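Local coordinates for YebG family protein (Pseudomonas syringae pv. tomato, PDB 3ERM) that is of unknown function but belongs to the YebG family and forms an all-helical fold that pairs with a second copy of itself, at residues P48-E52 and K53-D57; T78-S81 and E82-E85. All coordinates share one frame; numbering follows the deposited sequence.

Contact 1 (P48-E52 and K53-D57); sequences PGLSE and KHAED
S51, at the N-cap of helix 52-63, caps it by accepting the backbone N-H of H54 with OG at 3.2 Å, close to straight at the hydrogen (164°). The hydroxyl reaches that N-H because chi1 of 74° tucks OG between its own backbone N and carbonyl carbon. The same oxygen lies obliquely to the imidazole of H54, 3.3 Å from ND1. From the cap the helix starts at once, with A55 N bonded to S51 O at 2.9 Å and E56 N to E52 O at 2.8 Å. Beside these bonds L50, its CG swung anti to the backbone N (chi1 -177°), forks over the first turn: CD1 rests on H54 CB and CD2 on A55 CB, each at 3.9 Å. This apolar patch extends to helix 22-46, where L50 lies on L43 and A55 on I44, and L50 also packs against L50 of the second subunit. The hydroxyl of S51 thus satisfies one of the amides that a helix start leaves without a main-chain acceptor, while L50 covers the flank formed by H54 and A55. E52 and E56, if ionised, would put negative charge near the helix's N-terminal end, probably favoured by its dipole despite weak mutual repulsion.

Contact 2 (T78-S81 and E82-E85); sequences TALS and ELSE
Matching torsions set L80 and L83 next to each other: both place CG anti to the carbonyl carbon (chi1 -60° in each), so that the two isobutyl groups lie alongside one another with a common heading, L80 CD2 touching L83 CD1 at 4.1 Å. The backbone supplies the three-residue spacing through successive 3-10 bonds, E82 N to A79 O at 2.8 Å and L83 N to L80 O at 3.0 Å. L83 also folds back over its acceptor, with CB and CG both 3.3 Å from L80 O. E82 does likewise at the preceding bond: its CB lies 3.2 Å from A79 O, and the extended chain beyond brings the carboxylate toward the A79 methyl, OE2 standing 4.3 Å from A79 CB. The paired leucines press on helix 66-74, both meeting F69, and on the second subunit, L80 against L38 and L83 against V42 of that neighbouring chain. Chemically, the tight turn bonds the amides of E82 and L83 within itself while gathering two leucines into one apolar surface; E82, an exposed residue, lies along the outside of the turn.

In the fold
Taken together, the two contacts show how one small helical chain handles a helix start and the 3-10 turn that follows its last helix. Contact 1 is a surface contact where the loop after helix 22-46 enters helix 52-63; contact 2, partly buried, follows helix 66-74 close to the last ordered residues. Their centres are 23 Å apart and their nearest atoms about 11 Å, so they do not touch. In 48-57 a side-chain hydroxyl takes part in the bonding and the turns settle into four-residue spacing, whereas 78-85 relies on main-chain bonds three residues apart. Their packing surfaces differ too, helix 22-46 for the first and helix 66-74 for the second, yet both reach the second subunit.

Contact 1 (P48-E52 and K53-D57)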
# COMPACT_ATOMS: atom_id res chain seq x y z
N PRO A 48 2.53 -14.67 -2.69
CA PRO A 48 3.02 -15.78 -3.56
C PRO A 48 2.41 -15.68 -4.95
O PRO A 48 1.21 -15.59 -5.08
CB PRO A 48 2.49 -17.06 -2.86
CG PRO A 48 2.33 -16.66 -1.39
CD PRO A 48 1.94 -15.17 -1.42
N GLY A 49 3.24 -15.71 -5.98
CA GLY A 49 2.70 -15.65 -7.29
C GLY A 49 2.65 -14.25 -7.87
O GLY A 49 2.36 -14.10 -9.06
N LEU A 50 2.93 -13.23 -7.06
CA LEU A 50 2.98 -11.86 -7.57
C LEU A 50 4.28 -11.66 -8.33
O LEU A 50 5.37 -11.90 -7.78
CB LEU A 50 2.88 -10.87 -6.40
CG LEU A 50 2.84 -9.38 -6.77
CD1 LEU A 50 1.61 -9.00 -7.66
CD2 LEU A 50 2.84 -8.56 -5.49
N SER A 51 4.22 -11.20 -9.57
CA SER A 51 5.43 -10.96 -10.32
C SER A 51 6.17 -9.70 -9.89
O SER A 51 5.59 -8.75 -9.37
CB SER A 51 5.13 -10.90 -11.81
OG SER A 51 4.51 -9.68 -12.12
N GLU A 52 7.47 -9.70 -10.15
CA GLU A 52 8.34 -8.62 -9.80
C GLU A 52 7.87 -7.32 -10.44
O GLU A 52 7.74 -6.32 -9.76
CB GLU A 52 9.76 -8.99 -10.24
CG GLU A 52 10.85 -8.38 -9.38
CD GLU A 52 12.07 -9.28 -9.36
OE1 GLU A 52 12.95 -9.09 -10.25
OE2 GLU A 52 12.12 -10.21 -8.49
N LYS A 53 7.60 -7.35 -11.75
CA LYS A 53 7.08 -6.22 -12.47
C LYS A 53 5.82 -5.66 -11.82
O LYS A 53 5.73 -4.46 -11.60
CB LYS A 53 6.77 -6.58 -13.92
CG LYS A 53 5.95 -5.53 -14.65
CD LYS A 53 5.19 -6.15 -15.83
CE LYS A 53 6.08 -6.26 -17.07
NZ LYS A 53 5.95 -7.60 -17.71
N HIS A 54 4.83 -6.51 -11.52
CA HIS A 54 3.61 -5.99 -10.91
C HIS A 54 3.85 -5.40 -9.51
O HIS A 54 3.25 -4.38 -9.18
CB HIS A 54 2.48 -7.03 -10.89
CG HIS A 54 1.92 -7.32 -12.25
ND1 HIS A 54 1.40 -8.56 -12.58
CD2 HIS A 54 1.81 -6.55 -13.36
CE1 HIS A 54 0.98 -8.52 -13.84
NE2 HIS A 54 1.22 -7.32 -14.33
N ALA A 55 4.72 -6.01 -8.71
CA ALA A 55 5.04 -5.50 -7.36
C ALA A 55 5.73 -4.16 -7.48
O ALA A 55 5.49 -3.22 -6.68
CB ALA A 55 5.94 -6.47 -6.61
N GLU A 56 6.59 -4.07 -8.49
CA GLU A 56 7.34 -2.85 -8.75
C GLU A 56 6.34 -1.71 -9.04
O GLU A 56 6.38 -0.65 -8.37
CB GLU A 56 8.25 -3.12 -9.93
CG GLU A 56 9.41 -2.21 -10.09
CD GLU A 56 10.18 -2.55 -11.39
OE1 GLU A 56 10.41 -1.65 -12.24
OE2 GLU A 56 10.52 -3.76 -11.56
N ASP A 57 5.40 -1.99 -9.95
CA ASP A 57 4.47 -1.02 -10.52
C ASP A 57 3.55 -0.45 -9.45
O ASP A 57 3.28 0.75 -9.42
CB ASP A 57 3.57 -1.67 -11.60
CG ASP A 57 4.27 -1.83 -12.94
OD1 ASP A 57 5.26 -1.14 -13.20
OD2 ASP A 57 3.81 -2.65 -13.76

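Contact 2 (T78-S81 and E82-E85)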
# COMPACT_ATOMS: atom_id res chain seq x y z
N THR A 78 -11.55 5.24 3.28
CA THR A 78 -12.20 6.06 2.28
C THR A 78 -11.35 7.17 1.69
O THR A 78 -11.72 7.76 0.68
CB THR A 78 -13.48 6.70 2.83
OG1 THR A 78 -13.15 7.49 3.98
CG2 THR A 78 -14.49 5.62 3.19
N ALA A 79 -10.22 7.48 2.30
CA ALA A 79 -9.40 8.54 1.74
C ALA A 79 -8.82 8.18 0.36
O ALA A 79 -8.41 9.05 -0.41
CB ALA A 79 -8.34 8.95 2.72
N LEU A 80 -8.83 6.89 0.02
CA LEU A 80 -8.40 6.38 -1.30
C LEU A 80 -9.28 6.90 -2.43
O LEU A 80 -8.85 6.99 -3.57
CB LEU A 80 -8.40 4.86 -1.32
CG LEU A 80 -7.49 4.16 -0.32
CD1 LEU A 80 -7.96 2.73 -0.23
CD2 LEU A 80 -5.98 4.23 -0.74
N SER A 81 -10.52 7.24 -2.10
CA SER A 81 -11.35 8.08 -2.94
C SER A 81 -10.69 9.36 -3.46
O SER A 81 -11.11 9.87 -4.50
CB SER A 81 -12.62 8.50 -2.22
OG SER A 81 -13.65 7.70 -2.74
N GLU A 82 -9.71 9.89 -2.73
CA GLU A 82 -9.00 11.11 -3.17
C GLU A 82 -7.97 10.87 -4.29
O GLU A 82 -7.43 11.81 -4.85
CB GLU A 82 -8.35 11.83 -1.98
CG GLU A 82 -9.35 12.30 -0.92
CD GLU A 82 -8.69 12.92 0.31
OE1 GLU A 82 -7.54 13.42 0.19
OE2 GLU A 82 -9.34 12.90 1.38
N LEU A 83 -7.69 9.61 -4.59
CA LEU A 83 -6.82 9.25 -5.71
C LEU A 83 -7.60 9.49 -7.00
O LEU A 83 -8.69 8.96 -7.17
CB LEU A 83 -6.41 7.79 -5.62
CG LEU A 83 -5.64 7.33 -4.39
CD1 LEU A 83 -5.58 5.85 -4.44
CD2 LEU A 83 -4.25 7.97 -4.36
N SER A 84 -7.06 10.30 -7.90
CA SER A 84 -7.78 10.59 -9.14
C SER A 84 -7.78 9.34 -10.03
O SER A 84 -7.04 8.38 -9.78
CB SER A 84 -7.16 11.79 -9.86
OG SER A 84 -5.82 11.51 -10.23
N GLU A 85 -8.64 9.35 -11.04
CA GLU A 85 -8.70 8.25 -12.01
C GLU A 85 -7.37 8.10 -12.79
O GLU A 85 -6.67 9.11 -13.02
CB GLU A 85 -9.88 8.45 -12.96
CG GLU A 85 -11.24 8.29 -12.30
CD GLU A 85 -11.73 6.86 -12.31
OE1 GLU A 85 -12.76 6.59 -12.97
OE2 GLU A 85 -11.09 5.99 -11.67